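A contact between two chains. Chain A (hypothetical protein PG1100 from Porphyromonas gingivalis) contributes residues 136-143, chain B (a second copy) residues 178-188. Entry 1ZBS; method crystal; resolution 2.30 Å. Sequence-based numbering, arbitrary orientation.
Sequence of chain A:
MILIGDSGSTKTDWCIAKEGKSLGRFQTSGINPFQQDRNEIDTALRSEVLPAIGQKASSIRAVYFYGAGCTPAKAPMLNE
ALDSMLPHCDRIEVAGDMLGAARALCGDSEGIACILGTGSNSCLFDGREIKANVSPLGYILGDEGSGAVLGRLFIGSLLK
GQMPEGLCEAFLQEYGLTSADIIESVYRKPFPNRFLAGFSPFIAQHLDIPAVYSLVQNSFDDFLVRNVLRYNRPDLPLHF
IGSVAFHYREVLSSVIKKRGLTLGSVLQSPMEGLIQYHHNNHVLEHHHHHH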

# COMPACT_ATOMS: atom_id res chain seq x y z
N PRO A 136 -1.51 -8.86 -11.39
CA PRO A 136 -2.32 -8.04 -10.48
C PRO A 136 -1.51 -7.00 -9.70
O PRO A 136 -2.02 -5.93 -9.35
N LEU A 137 -0.24 -7.30 -9.44
CA LEU A 137 0.63 -6.36 -8.75
C LEU A 137 0.42 -6.21 -7.24
O LEU A 137 1.14 -5.46 -6.60
N GLY A 138 -0.56 -6.91 -6.67
CA GLY A 138 -0.77 -6.83 -5.23
C GLY A 138 -1.64 -5.69 -4.73
O GLY A 138 -1.96 -4.76 -5.47
N TYR A 139 -2.00 -5.75 -3.44
CA TYR A 139 -2.87 -4.76 -2.81
C TYR A 139 -2.25 -3.37 -2.68
O TYR A 139 -2.95 -2.40 -2.37
N ILE A 140 -0.95 -3.26 -2.91
CA ILE A 140 -0.33 -1.95 -2.82
C ILE A 140 -0.19 -1.31 -4.20
O ILE A 140 -0.56 -0.15 -4.40
N LEU A 141 0.31 -2.06 -5.17
CA LEU A 141 0.49 -1.51 -6.53
C LEU A 141 -0.67 -1.73 -7.50
O LEU A 141 -0.77 -1.03 -8.51
N GLY A 142 -1.52 -2.71 -7.19
CA GLY A 142 -2.64 -3.00 -8.07
C GLY A 142 -3.86 -3.63 -7.41
O GLY A 142 -4.50 -3.01 -6.56
N ASP A 143 -4.15 -4.87 -7.79
CA ASP A 143 -5.31 -5.61 -7.28
C ASP A 143 -6.55 -4.72 -7.28
O ASP A 143 -7.27 -4.68 -6.29
N THR B 178 12.51 -5.04 -13.13
CA THR B 178 11.52 -5.81 -13.84
C THR B 178 10.31 -5.80 -12.93
O THR B 178 10.41 -5.40 -11.77
N SER B 179 9.18 -6.24 -13.46
CA SER B 179 7.96 -6.26 -12.68
C SER B 179 8.18 -7.09 -11.41
O SER B 179 7.82 -6.67 -10.31
N ALA B 180 8.79 -8.26 -11.56
CA ALA B 180 9.02 -9.12 -10.40
C ALA B 180 9.93 -8.46 -9.35
O ALA B 180 9.70 -8.62 -8.14
N ASP B 181 10.95 -7.71 -9.77
CA ASP B 181 11.83 -7.03 -8.79
C ASP B 181 11.02 -5.98 -8.02
O ASP B 181 11.20 -5.81 -6.81
N ILE B 182 10.14 -5.27 -8.72
CA ILE B 182 9.32 -4.25 -8.08
C ILE B 182 8.44 -4.90 -7.00
O ILE B 182 8.35 -4.40 -5.87
N ILE B 183 7.81 -6.03 -7.33
CA ILE B 183 6.96 -6.73 -6.37
C ILE B 183 7.78 -7.14 -5.15
O ILE B 183 7.36 -6.96 -4.01
N GLU B 184 8.96 -7.71 -5.41
CA GLU B 184 9.86 -8.14 -4.34
C GLU B 184 10.22 -6.96 -3.41
O GLU B 184 10.07 -7.07 -2.19
N SER B 185 10.64 -5.83 -3.97
CA SER B 185 11.01 -4.67 -3.15
C SER B 185 9.84 -4.04 -2.40
O SER B 185 9.98 -3.61 -1.26
N VAL B 186 8.69 -3.99 -3.05
CA VAL B 186 7.50 -3.42 -2.45
C VAL B 186 6.89 -4.28 -1.35
O VAL B 186 6.52 -3.78 -0.29
N TYR B 187 6.82 -5.59 -1.58
CA TYR B 187 6.19 -6.48 -0.61
C TYR B 187 7.10 -7.33 0.30
O TYR B 187 6.64 -7.79 1.34
N ARG B 188 8.36 -7.52 -0.08
CA ARG B 188 9.25 -8.36 0.73
C ARG B 188 10.60 -7.74 1.09
O ARG B 188 11.54 -8.44 1.47

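The phenolic hydroxyl of Tyr B187 is the focus of three hydrogen bonds to the backbone of the other chain, one of them remarkably short. Tyr B187 OH donates to Leu A137 O at 2.3 Å, a separation well below the usual range and one to be read with caution at 2.30 Å resolution. The same oxygen accepts from Ile A140 N (3.0 Å to Tyr B187 OH) and, almost linearly, from Leu A141 N (2.9 Å to Tyr B187 OH). The tyrosine thus binds a carbonyl and two amides within one short turn of chain A.

The CA-to-CB bond of Tyr B187 points sideways, but an m rotamer (chi1 -56°, chi2 -88°) brings the end of the ring nearer, where it sits as a knob among Gly A138, Tyr A139, Ile A140 and Leu A141. Glycine at A138 makes room for it: Gly A138 CA is 3.1 Å from Tyr B187 OH, and an ideal CB there would lie only 2.2 Å from Tyr B187 OH, a clash. The backbone angles of Gly A138, 86/169, independently call for glycine. Beside the ring, Tyr A139, with chi1 p, brings its CD1 to 3.8 Å from Tyr B187 CE1; the two ring planes meet obliquely at 53°.

Packing in the reverse direction is led by Leu A141. Its CA-to-CB bond points toward chain B, and its m,t rotamer inserts the side chain among Ile B182, Ile B183, Val B186 and Tyr B187, residues brought together on one side of the helix by its three- and four-residue spacing. Leu A141 CD1 lies 3.6 Å from Ile B182 CG2, 3.8 Å from Val B186 CG2 and 4.1 Å from Ile B183 CD1. Ile A140, also m,t and pointing toward the helix, places CB 3.7 Å from Tyr B187 CE1 and CG2 4.1 Å from Val B186 CG1.

Towards the start of the helix the contact loosens. Ile B183 starts sideways, but its m,m rotamer carries CD1 to 3.5 Å from Leu A137 O, while Leu A137 CD1 stays 4.4 Å from Ile B183 CD1. Leu A137, whose chi1 of -95° lies between wells, also places CD1 4.1 Å from Ser B179 OG. Asp A143 stays out of the contact; its OD1 instead accepts a weak hydrogen bond from Gly A138 N (3.0 Å to Asp A143 OD1). Polar bonding between the stretches therefore rests entirely on one hydroxyl, surrounded by mainly apolar packing.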

# COMPACT_ATOMS: atom_id res chain seq x y z
CB PRO A 136 -2.98 -9.08 -9.58
CG PRO A 136 -2.00 -10.19 -9.55
CD PRO A 136 -1.52 -10.28 -10.98
CB LEU A 137 0.52 -4.98 -9.43
CG LEU A 137 1.57 -4.63 -10.49
CD1 LEU A 137 1.95 -5.87 -11.28
CD2 LEU A 137 1.07 -3.53 -11.38
CB TYR A 139 -3.33 -5.24 -1.43
CG TYR A 139 -2.33 -5.02 -0.33
CD1 TYR A 139 -1.17 -5.78 -0.25
CD2 TYR A 139 -2.52 -4.02 0.61
CE1 TYR A 139 -0.22 -5.55 0.75
CE2 TYR A 139 -1.58 -3.78 1.61
CZ TYR A 139 -0.43 -4.54 1.68
OH TYR A 139 0.50 -4.27 2.66
CB ILE A 140 1.05 -2.00 -2.11
CG1 ILE A 140 0.86 -2.42 -0.64
CG2 ILE A 140 1.74 -0.63 -2.17
CD1 ILE A 140 2.17 -2.54 0.15
CB LEU A 141 1.76 -2.09 -7.16
CG LEU A 141 3.05 -1.78 -6.43
CD1 LEU A 141 4.21 -2.55 -7.06
CD2 LEU A 141 3.30 -0.28 -6.47
CB ASP A 143 -5.05 -6.15 -5.87
CG ASP A 143 -4.13 -7.37 -5.85
OD1 ASP A 143 -3.45 -7.65 -6.88
OD2 ASP A 143 -4.06 -8.05 -4.80
CB THR B 178 11.96 -7.26 -14.08
OG1 THR B 178 11.01 -7.88 -14.94
CG2 THR B 178 12.03 -8.03 -12.77
CB SER B 179 6.82 -6.84 -13.51
OG SER B 179 5.57 -6.35 -13.04
CB ALA B 180 9.59 -10.47 -10.83
CB ASP B 181 13.03 -6.34 -9.46
CG ASP B 181 13.96 -7.32 -10.17
OD1 ASP B 181 14.19 -8.43 -9.64
OD2 ASP B 181 14.47 -6.97 -11.26
CB ILE B 182 8.49 -3.48 -9.14
CG1 ILE B 182 9.46 -2.71 -10.05
CG2 ILE B 182 7.51 -2.52 -8.48
CD1 ILE B 182 8.82 -1.98 -11.20
CB ILE B 183 6.33 -7.99 -6.99
CG1 ILE B 183 5.35 -7.59 -8.09
CG2 ILE B 183 5.58 -8.80 -5.92
CD1 ILE B 183 4.27 -6.66 -7.62
CB GLU B 184 11.13 -8.77 -4.96
CG GLU B 184 12.31 -8.98 -3.99
CD GLU B 184 13.56 -9.55 -4.66
OE1 GLU B 184 13.89 -9.12 -5.80
OE2 GLU B 184 14.25 -10.41 -4.04
CB SER B 185 11.67 -3.59 -4.02
OG SER B 185 12.83 -4.09 -4.65
CB VAL B 186 6.43 -3.14 -3.52
CG1 VAL B 186 5.11 -2.78 -2.88
CG2 VAL B 186 6.89 -1.99 -4.41
CB TYR B 187 5.22 -7.41 -1.35
CG TYR B 187 4.18 -6.67 -2.17
CD1 TYR B 187 2.97 -6.28 -1.60
CD2 TYR B 187 4.41 -6.37 -3.51
CE1 TYR B 187 2.01 -5.60 -2.35
CE2 TYR B 187 3.46 -5.70 -4.27
CZ TYR B 187 2.26 -5.32 -3.68
OH TYR B 187 1.30 -4.65 -4.42
CB ARG B 188 9.49 -9.70 0.01
CG ARG B 188 8.56 -10.82 0.44
CD ARG B 188 7.61 -11.26 -0.68
NE ARG B 188 8.29 -11.45 -1.97
CZ ARG B 188 7.65 -11.61 -3.13
NH1 ARG B 188 8.35 -11.75 -4.25
NH2 ARG B 188 6.32 -11.62 -3.16